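Local coordinates for protein aromatic-ring-hydroxylating dioxygenase beta subunit (Catenulispora acidiphila, PDB 6VW4) that is an NTF2-like protein of unknown function that binds the polyketide-type acid S-DNPA in its pocket, though its family is generally assigned dioxygenase activity, at residues R20-H23 / A24-G28; A57-R60 / E61-F65. All blocks are in the same frame, centred on the assembly; numbering follows the deposited sequence.

Interactions 1 and 2 illustrate how two helices of an NTF2-like cone can share one ligand. Interaction 1, the last turns of helix 8-26, is mostly buried: it packs against strand 75-86 and a second subunit, and D26 has hydrogen-bond partners in both. Interaction 2, in the middle of helix 55-68, is half surface, with arginine, asparagine and glutamate on its outer side and I58 and L62 facing inward. Helix 30-34 touches both. The two helices also meet directly, L25 CD1 lying 4.0 Å from L62 CD1. Each supplies apolar groups to S-DNPA (SDN): M22 and L25 near its phenolic end, F65 near its pyran end.

Interaction 1: R20-H23 / A24-G28; sequences RQMH and ALDEG. With SDN ([(3S)-9-hydroxy-1-methyl-10-oxo-4,10-dihydro-3H-benzo[g]isochromen-3-yl]acetic acid), chain C.
M22 and L25, three residues apart near the C-terminal end of helix 8-26, form an i to i+3 pair that lines the ligand pocket of this NTF2-like fold, where a Schellman motif ends the helix. The backbone bonds are the regular i to i+4 ladder. R20 O accepts from A24 N, Q21 O from L25 N, and M22 O from D26 N at 2.9 Å; the last rung, E27 N to H23 O, is less straight (N-H...O angle 143°). Beyond it G28, with positive phi, is the C-prime residue: its N reaches L25 O at 2.9 Å, which brings L25 into the motif, while the next residue's N turns back to A24 O.

The apolar contact is close. M22 and L25 run side by side in the same direction, and M22 CE lies 3.3 Å from L25 CD2. The methionine chain is bent at chi2 (-29°) and again at chi3, which swings its methyl toward the leucine. Together the two methyl groups face the ligand: M22 CE lies 3.8 Å from SDN C10, and L25 CD2 3.6 Å from SDN O4, the ligand oxygen on C11. Y33 touches both side chains and also hydrogen-bonds the ligand.

Polar groups look elsewhere. Q21 bonds T36, whereas H23 meets the ring of Y101 of the second subunit. D26 is divided between two chains, OD1 taking a hydrogen bond with H78 of strand 75-86 in the same chain and OD2 one with Y101 OH of the second subunit, a pairing that should fix the rotation of the buried carboxylate. Its CG stands anti to its carbonyl carbon (chi1 -66°), which carries the carboxylate back along the helix and leaves D26 OD2 3.3 Å from M22 O, two acceptors side by side without a bond.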
ATOM      1  N   ARG A  20      -5.117  -4.410  11.693  1.00 32.06           N
ATOM      2  CA  ARG A  20      -5.573  -5.478  12.595  1.00 34.95           C
ATOM      3  C   ARG A  20      -6.945  -6.007  12.175  1.00 33.49           C
ATOM      4  O   ARG A  20      -7.144  -7.219  12.088  1.00 39.73           O
ATOM      5  CB  ARG A  20      -5.629  -4.983  14.048  1.00 35.27           C
ATOM      6  CG  ARG A  20      -4.295  -4.604  14.655  1.00 46.98           C
ATOM      7  CD  ARG A  20      -3.652  -5.712  15.452  1.00 61.62           C
ATOM      8  NE  ARG A  20      -2.737  -5.171  16.463  1.00 80.45           N
ATOM      9  CZ  ARG A  20      -1.498  -5.614  16.686  1.00 75.10           C
ATOM     10  NH1 ARG A  20      -0.997  -6.629  15.976  1.00 66.76           N
ATOM     11  NH2 ARG A  20      -0.754  -5.036  17.622  1.00 70.21           N
ATOM     12  N   GLN A  21      -7.900  -5.113  11.906  1.00 30.42           N
ATOM     13  CA  GLN A  21      -9.184  -5.524  11.359  1.00 33.95           C
ATOM     14  C   GLN A  21      -9.018  -6.527  10.227  1.00 38.50           C
ATOM     15  O   GLN A  21      -9.659  -7.579  10.210  1.00 33.19           O
ATOM     16  CB  GLN A  21      -9.932  -4.335  10.764  1.00 31.32           C
ATOM     17  CG  GLN A  21     -10.739  -3.586  11.648  1.00 43.16           C
ATOM     18  CD  GLN A  21     -11.511  -2.531  10.904  1.00 43.16           C
ATOM     19  OE1 GLN A  21     -11.029  -1.950   9.908  1.00 38.90           O
ATOM     20  NE2 GLN A  21     -12.685  -2.215  11.418  1.00 47.43           N
ATOM     21  N   MET A  22      -8.229  -6.156   9.206  1.00 33.00           N
ATOM     22  CA  MET A  22      -8.167  -6.989   8.010  1.00 35.46           C
ATOM     23  C   MET A  22      -7.360  -8.258   8.234  1.00 34.01           C
ATOM     24  O   MET A  22      -7.602  -9.257   7.554  1.00 40.31           O
ATOM     25  CB  MET A  22      -7.594  -6.228   6.816  1.00 30.41           C
ATOM     26  CG  MET A  22      -8.427  -5.107   6.295  1.00 39.34           C
ATOM     27  SD  MET A  22     -10.229  -5.342   6.554  1.00 49.94           S
ATOM     28  CE  MET A  22     -10.378  -6.274   4.947  1.00 41.17           C
ATOM     29  N   HIS A  23      -6.393  -8.246   9.153  1.00 33.63           N
ATOM     30  CA  HIS A  23      -5.707  -9.501   9.472  1.00 41.74           C
ATOM     31  C   HIS A  23      -6.705 -10.527  10.002  1.00 37.86           C
ATOM     32  O   HIS A  23      -6.676 -11.705   9.620  1.00 40.28           O
ATOM     33  CB  HIS A  23      -4.567  -9.294  10.483  1.00 32.31           C
ATOM     34  CG  HIS A  23      -3.399  -8.500   9.946  1.00 52.94           C
ATOM     35  ND1 HIS A  23      -2.428  -7.952  10.763  1.00 46.98           N
ATOM     36  CD2 HIS A  23      -3.059  -8.150   8.674  1.00 45.70           C
ATOM     37  CE1 HIS A  23      -1.545  -7.300  10.021  1.00 41.54           C
ATOM     38  NE2 HIS A  23      -1.900  -7.412   8.752  1.00 45.71           N
ATOM     39  N   ALA A  24      -7.638 -10.071  10.827  1.00 33.84           N
ATOM     40  CA  ALA A  24      -8.650 -10.955  11.377  1.00 47.81           C
ATOM     41  C   ALA A  24      -9.630 -11.396  10.295  1.00 43.88           C
ATOM     42  O   ALA A  24      -9.956 -12.579  10.194  1.00 44.14           O
ATOM     43  CB  ALA A  24      -9.372 -10.251  12.531  1.00 41.45           C
ATOM     44  N   LEU A  25     -10.104 -10.466   9.465  1.00 43.08           N
ATOM     45  CA  LEU A  25     -11.038 -10.837   8.403  1.00 41.57           C
ATOM     46  C   LEU A  25     -10.423 -11.880   7.465  1.00 45.61           C
ATOM     47  O   LEU A  25     -11.035 -12.926   7.178  1.00 37.86           O
ATOM     48  CB  LEU A  25     -11.444  -9.586   7.626  1.00 39.30           C
ATOM     49  CG  LEU A  25     -12.203  -9.913   6.340  1.00 52.12           C
ATOM     50  CD1 LEU A  25     -13.531 -10.502   6.767  1.00 48.84           C
ATOM     51  CD2 LEU A  25     -12.447  -8.746   5.426  1.00 50.18           C
ATOM     52  N   ASP A  26      -9.198 -11.616   6.989  1.00 39.95           N
ATOM     53  CA  ASP A  26      -8.598 -12.462   5.961  1.00 34.22           C
ATOM     54  C   ASP A  26      -8.213 -13.833   6.503  1.00 42.72           C
ATOM     55  O   ASP A  26      -8.048 -14.763   5.713  1.00 42.85           O
ATOM     56  CB  ASP A  26      -7.350 -11.810   5.350  1.00 35.29           C
ATOM     57  CG  ASP A  26      -7.662 -10.520   4.556  1.00 34.02           C
ATOM     58  OD1 ASP A  26      -8.800 -10.352   4.092  1.00 36.96           O
ATOM     59  OD2 ASP A  26      -6.753  -9.663   4.407  1.00 32.55           O
ATOM     60  N   GLU A  27      -8.039 -13.981   7.819  1.00 43.92           N
ATOM     61  CA  GLU A  27      -7.823 -15.295   8.405  1.00 56.28           C
ATOM     62  C   GLU A  27      -9.127 -15.945   8.857  1.00 47.92           C
ATOM     63  O   GLU A  27      -9.090 -16.965   9.535  1.00 53.62           O
ATOM     64  CB  GLU A  27      -6.813 -15.220   9.558  1.00 48.76           C
ATOM     65  CG  GLU A  27      -5.389 -14.695   9.160  1.00 69.53           C
ATOM     66  CD  GLU A  27      -4.549 -15.643   8.240  1.00 80.68           C
ATOM     67  OE1 GLU A  27      -3.421 -15.244   7.821  1.00 72.34           O
ATOM     68  OE2 GLU A  27      -5.001 -16.777   7.925  1.00 87.43           O
ATOM     69  N   GLY A  28     -10.270 -15.400   8.461  1.00 43.05           N
ATOM     70  CA  GLY A  28     -11.560 -15.980   8.769  1.00 48.81           C
ATOM     71  C   GLY A  28     -12.053 -15.809  10.190  1.00 52.52           C
ATOM     72  O   GLY A  28     -12.997 -16.497  10.586  1.00 53.27           O
TER
HETATM   73  O4  SDN C 201     -14.105  -5.587   4.924  1.00 64.73           O
HETATM   74  C11 SDN C 201     -13.743  -4.828   3.810  1.00 57.36           C
HETATM   75  C12 SDN C 201     -14.094  -5.208   2.515  1.00 58.35           C
HETATM   76  C13 SDN C 201     -14.913  -6.505   2.321  1.00 66.94           C
HETATM   77  O5  SDN C 201     -15.231  -7.155   3.262  1.00 70.41           O
HETATM   78  C14 SDN C 201     -15.301  -6.927   0.916  1.00 81.79           C
HETATM   79  C15 SDN C 201     -16.141  -8.212   0.713  1.00 89.40           C
HETATM   80  O3  SDN C 201     -16.983  -8.230  -0.460  1.00 88.46           O
HETATM   81  C16 SDN C 201     -16.242  -9.328   1.762  1.00 82.42           C
HETATM   82  C10 SDN C 201     -12.970  -3.692   3.987  1.00 67.24           C
HETATM   83  C9  SDN C 201     -12.573  -2.918   2.886  1.00 58.92           C
HETATM   84  C8  SDN C 201     -12.934  -3.287   1.599  1.00 60.13           C
HETATM   85  C7  SDN C 201     -13.690  -4.438   1.402  1.00 70.66           C
HETATM   86  C6  SDN C 201     -14.080  -4.857  -0.053  1.00 72.91           C
HETATM   87  C5  SDN C 201     -14.909  -6.129  -0.222  1.00 78.70           C
HETATM   88  C4  SDN C 201     -15.304  -6.534  -1.572  1.00 86.00           C
HETATM   89  C3  SDN C 201     -16.370  -7.616  -1.649  1.00 86.87           C
HETATM   90  C2  SDN C 201     -15.550  -8.718  -2.295  1.00 87.75           C
HETATM   91  C1  SDN C 201     -15.821  -9.154  -3.720  1.00 88.97           C
HETATM   92  O2  SDN C 201     -16.691  -8.560  -4.397  1.00 87.12           O
HETATM   93  O1  SDN C 201     -15.159 -10.127  -4.187  1.00 98.21           O

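Interaction 2: A57-R60 / E61-F65. With SDN ([(3S)-9-hydroxy-1-methyl-10-oxo-4,10-dihydro-3H-benzo[g]isochromen-3-yl]acetic acid), chain C.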
ATOM      1  N   ALA A  57     -25.145  -9.089  12.736  1.00 47.30           N
ATOM      2  CA  ALA A  57     -25.485  -9.066  11.322  1.00 45.49           C
ATOM      3  C   ALA A  57     -24.219  -9.095  10.466  1.00 66.39           C
ATOM      4  O   ALA A  57     -24.191  -9.728   9.401  1.00 63.29           O
ATOM      5  CB  ALA A  57     -26.331  -7.831  11.017  1.00 50.84           C
ATOM      6  N   ILE A  58     -23.153  -8.445  10.941  1.00 54.37           N
ATOM      7  CA  ILE A  58     -21.870  -8.477  10.253  1.00 50.59           C
ATOM      8  C   ILE A  58     -21.336  -9.893  10.217  1.00 48.28           C
ATOM      9  O   ILE A  58     -20.944 -10.397   9.160  1.00 50.29           O
ATOM     10  CB  ILE A  58     -20.871  -7.521  10.938  1.00 50.13           C
ATOM     11  CG1 ILE A  58     -21.147  -6.089  10.534  1.00 41.61           C
ATOM     12  CG2 ILE A  58     -19.407  -7.802  10.561  1.00 41.32           C
ATOM     13  CD1 ILE A  58     -20.438  -5.047  11.431  1.00 48.92           C
ATOM     14  N   VAL A  59     -21.274 -10.549  11.374  1.00 51.09           N
ATOM     15  CA  VAL A  59     -20.741 -11.909  11.367  1.00 57.95           C
ATOM     16  C   VAL A  59     -21.584 -12.842  10.503  1.00 62.89           C
ATOM     17  O   VAL A  59     -21.040 -13.763   9.866  1.00 59.50           O
ATOM     18  CB  VAL A  59     -20.616 -12.474  12.788  1.00 59.93           C
ATOM     19  CG1 VAL A  59     -20.360 -14.006  12.689  1.00 57.05           C
ATOM     20  CG2 VAL A  59     -19.540 -11.750  13.564  1.00 54.21           C
ATOM     21  N   ARG A  60     -22.906 -12.645  10.483  1.00 70.02           N
ATOM     22  CA  ARG A  60     -23.756 -13.490   9.658  1.00 68.44           C
ATOM     23  C   ARG A  60     -23.524 -13.215   8.185  1.00 65.62           C
ATOM     24  O   ARG A  60     -23.455 -14.153   7.378  1.00 65.97           O
ATOM     25  CB  ARG A  60     -25.226 -13.270  10.047  1.00 65.72           C
ATOM     26  CG  ARG A  60     -26.377 -13.523   9.038  1.00 84.74           C
ATOM     27  CD  ARG A  60     -27.734 -12.930   9.653  1.00 86.06           C
ATOM     28  NE  ARG A  60     -27.655 -12.740  11.124  1.00 83.65           N
ATOM     29  CZ  ARG A  60     -27.990 -11.631  11.811  1.00 79.32           C
ATOM     30  NH1 ARG A  60     -28.482 -10.555  11.213  1.00 61.05           N
ATOM     31  NH2 ARG A  60     -27.822 -11.597  13.134  1.00 81.05           N
ATOM     32  N   GLU A  61     -23.410 -11.940   7.803  1.00 58.74           N
ATOM     33  CA  GLU A  61     -23.229 -11.658   6.385  1.00 61.10           C
ATOM     34  C   GLU A  61     -21.878 -12.137   5.865  1.00 61.89           C
ATOM     35  O   GLU A  61     -21.764 -12.403   4.673  1.00 68.42           O
ATOM     36  CB  GLU A  61     -23.372 -10.171   6.101  1.00 54.77           C
ATOM     37  CG  GLU A  61     -23.404  -9.864   4.594  1.00 70.31           C
ATOM     38  CD  GLU A  61     -24.372  -8.737   4.233  1.00 97.42           C
ATOM     39  OE1 GLU A  61     -25.598  -8.958   4.327  1.00109.90           O
ATOM     40  OE2 GLU A  61     -23.919  -7.628   3.844  1.00 95.88           O
ATOM     41  N   LEU A  62     -20.853 -12.248   6.715  1.00 59.90           N
ATOM     42  CA  LEU A  62     -19.576 -12.793   6.263  1.00 65.47           C
ATOM     43  C   LEU A  62     -19.621 -14.311   6.146  1.00 71.70           C
ATOM     44  O   LEU A  62     -18.935 -14.887   5.291  1.00 67.93           O
ATOM     45  CB  LEU A  62     -18.446 -12.389   7.206  1.00 57.86           C
ATOM     46  CG  LEU A  62     -18.108 -10.898   7.215  1.00 59.42           C
ATOM     47  CD1 LEU A  62     -17.163 -10.593   8.377  1.00 57.38           C
ATOM     48  CD2 LEU A  62     -17.542 -10.428   5.884  1.00 59.52           C
ATOM     49  N   ASN A  63     -20.404 -14.973   7.001  1.00 71.67           N
ATOM     50  CA  ASN A  63     -20.594 -16.416   6.865  1.00 71.01           C
ATOM     51  C   ASN A  63     -21.404 -16.751   5.608  1.00 77.54           C
ATOM     52  O   ASN A  63     -21.112 -17.740   4.927  1.00 83.76           O
ATOM     53  CB  ASN A  63     -21.267 -16.973   8.124  1.00 59.65           C
ATOM     54  CG  ASN A  63     -20.274 -17.289   9.236  1.00 66.53           C
ATOM     55  OD1 ASN A  63     -19.155 -17.733   8.989  1.00 71.85           O
ATOM     56  ND2 ASN A  63     -20.686 -17.067  10.467  1.00 64.45           N
ATOM     57  N   GLU A  64     -22.393 -15.923   5.263  1.00 71.98           N
ATOM     58  CA  GLU A  64     -23.112 -16.091   4.001  1.00 78.40           C
ATOM     59  C   GLU A  64     -22.173 -15.969   2.805  1.00 80.79           C
ATOM     60  O   GLU A  64     -22.123 -16.857   1.946  1.00 87.66           O
ATOM     61  CB  GLU A  64     -24.209 -15.036   3.873  1.00 87.15           C
ATOM     62  CG  GLU A  64     -25.593 -15.397   4.381  1.00101.04           C
ATOM     63  CD  GLU A  64     -26.551 -14.204   4.309  1.00115.97           C
ATOM     64  OE1 GLU A  64     -26.927 -13.660   5.379  1.00102.10           O
ATOM     65  OE2 GLU A  64     -26.900 -13.794   3.178  1.00106.08           O
ATOM     66  N   PHE A  65     -21.463 -14.836   2.718  1.00 80.55           N
ATOM     67  CA  PHE A  65     -20.581 -14.531   1.592  1.00 76.46           C
ATOM     68  C   PHE A  65     -19.526 -15.612   1.403  1.00 84.82           C
ATOM     69  O   PHE A  65     -19.226 -16.002   0.267  1.00 86.36           O
ATOM     70  CB  PHE A  65     -19.930 -13.155   1.833  1.00 81.85           C
ATOM     71  CG  PHE A  65     -18.931 -12.746   0.800  1.00 82.09           C
ATOM     72  CD1 PHE A  65     -17.616 -13.196   0.863  1.00 83.36           C
ATOM     73  CD2 PHE A  65     -19.304 -11.898  -0.229  1.00 84.04           C
ATOM     74  CE1 PHE A  65     -16.698 -12.825  -0.092  1.00 86.94           C
ATOM     75  CE2 PHE A  65     -18.394 -11.520  -1.186  1.00 89.89           C
ATOM     76  CZ  PHE A  65     -17.083 -11.987  -1.118  1.00 89.86           C
TER
HETATM   77  O4  SDN C 201     -14.105  -5.587   4.924  1.00 64.73           O
HETATM   78  C11 SDN C 201     -13.743  -4.828   3.810  1.00 57.36           C
HETATM   79  C12 SDN C 201     -14.094  -5.208   2.515  1.00 58.35           C
HETATM   80  C13 SDN C 201     -14.913  -6.505   2.321  1.00 66.94           C
HETATM   81  O5  SDN C 201     -15.231  -7.155   3.262  1.00 70.41           O
HETATM   82  C14 SDN C 201     -15.301  -6.927   0.916  1.00 81.79           C
HETATM   83  C15 SDN C 201     -16.141  -8.212   0.713  1.00 89.40           C
HETATM   84  O3  SDN C 201     -16.983  -8.230  -0.460  1.00 88.46           O
HETATM   85  C16 SDN C 201     -16.242  -9.328   1.762  1.00 82.42           C
HETATM   86  C10 SDN C 201     -12.970  -3.692   3.987  1.00 67.24           C
HETATM   87  C9  SDN C 201     -12.573  -2.918   2.886  1.00 58.92           C
HETATM   88  C8  SDN C 201     -12.934  -3.287   1.599  1.00 60.13           C
HETATM   89  C7  SDN C 201     -13.690  -4.438   1.402  1.00 70.66           C
HETATM   90  C6  SDN C 201     -14.080  -4.857  -0.053  1.00 72.91           C
HETATM   91  C5  SDN C 201     -14.909  -6.129  -0.222  1.00 78.70           C
HETATM   92  C4  SDN C 201     -15.304  -6.534  -1.572  1.00 86.00           C
HETATM   93  C3  SDN C 201     -16.370  -7.616  -1.649  1.00 86.87           C
HETATM   94  C2  SDN C 201     -15.550  -8.718  -2.295  1.00 87.75           C
HETATM   95  C1  SDN C 201     -15.821  -9.154  -3.720  1.00 88.97           C
HETATM   96  O2  SDN C 201     -16.691  -8.560  -4.397  1.00 87.12           O
HETATM   97  O1  SDN C 201     -15.159 -10.127  -4.187  1.00 98.21           O
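A57, I58, V59 and R60 offer their carbonyl oxygens to the amides of E61, L62, N63 and E64, an unbroken alpha-helical ladder within helix 55-68 whose shortest rung, E61 N to A57 O, is 2.8 Å. Side chains one turn apart pair along the helix. On the inward side I58 and L62 point the same way, I58 CG2 meeting L62 CD1 at 4.2 Å; F43 of strand 41-44 touches both, and helix 30-34 meets them through A34 and Y33. V59 and N63 are aligned, with V59 CG1 3.8 Å from N63 ND2.

The outer pair, R60 and E64, resembles an i to i+4 ion pair but is not one. E64 OE1 lies against the aliphatic part of the arginine, 3.7 Å from R60 CG, while R60 NE stays 5.9 Å from E64 OE1. A bend at chi3 (-19°) turns the guanidinium back along the helix, where A57 CA sits over one of its faces, offset toward the rim. E64 OE2 instead makes a salt bridge with R49.

F65 N continues the ladder to E61 O, while the side chain turns to the ligand pocket. With CG anti to the backbone N (chi1 176°), its ring reaches the pyran end of SDN: methyl C16 stands 3.9 Å above the ring plane, over its centre, and F65 CE2 lies 3.7 Å from SDN O3. Y69 meets the ring edge-to-face. Replacing F65 by an alanine would probably leave C16 without the aromatic face it rests on and Y69 without its ring partner.

The chemistry thus changes around the helix: R60, N63 and E64 outside, I58 and L62 inward, buried E61 with its long, weak R49 ion pair the exception. F65 adds a CH-pi contact; Y33 hydrogen-bonds the ligand.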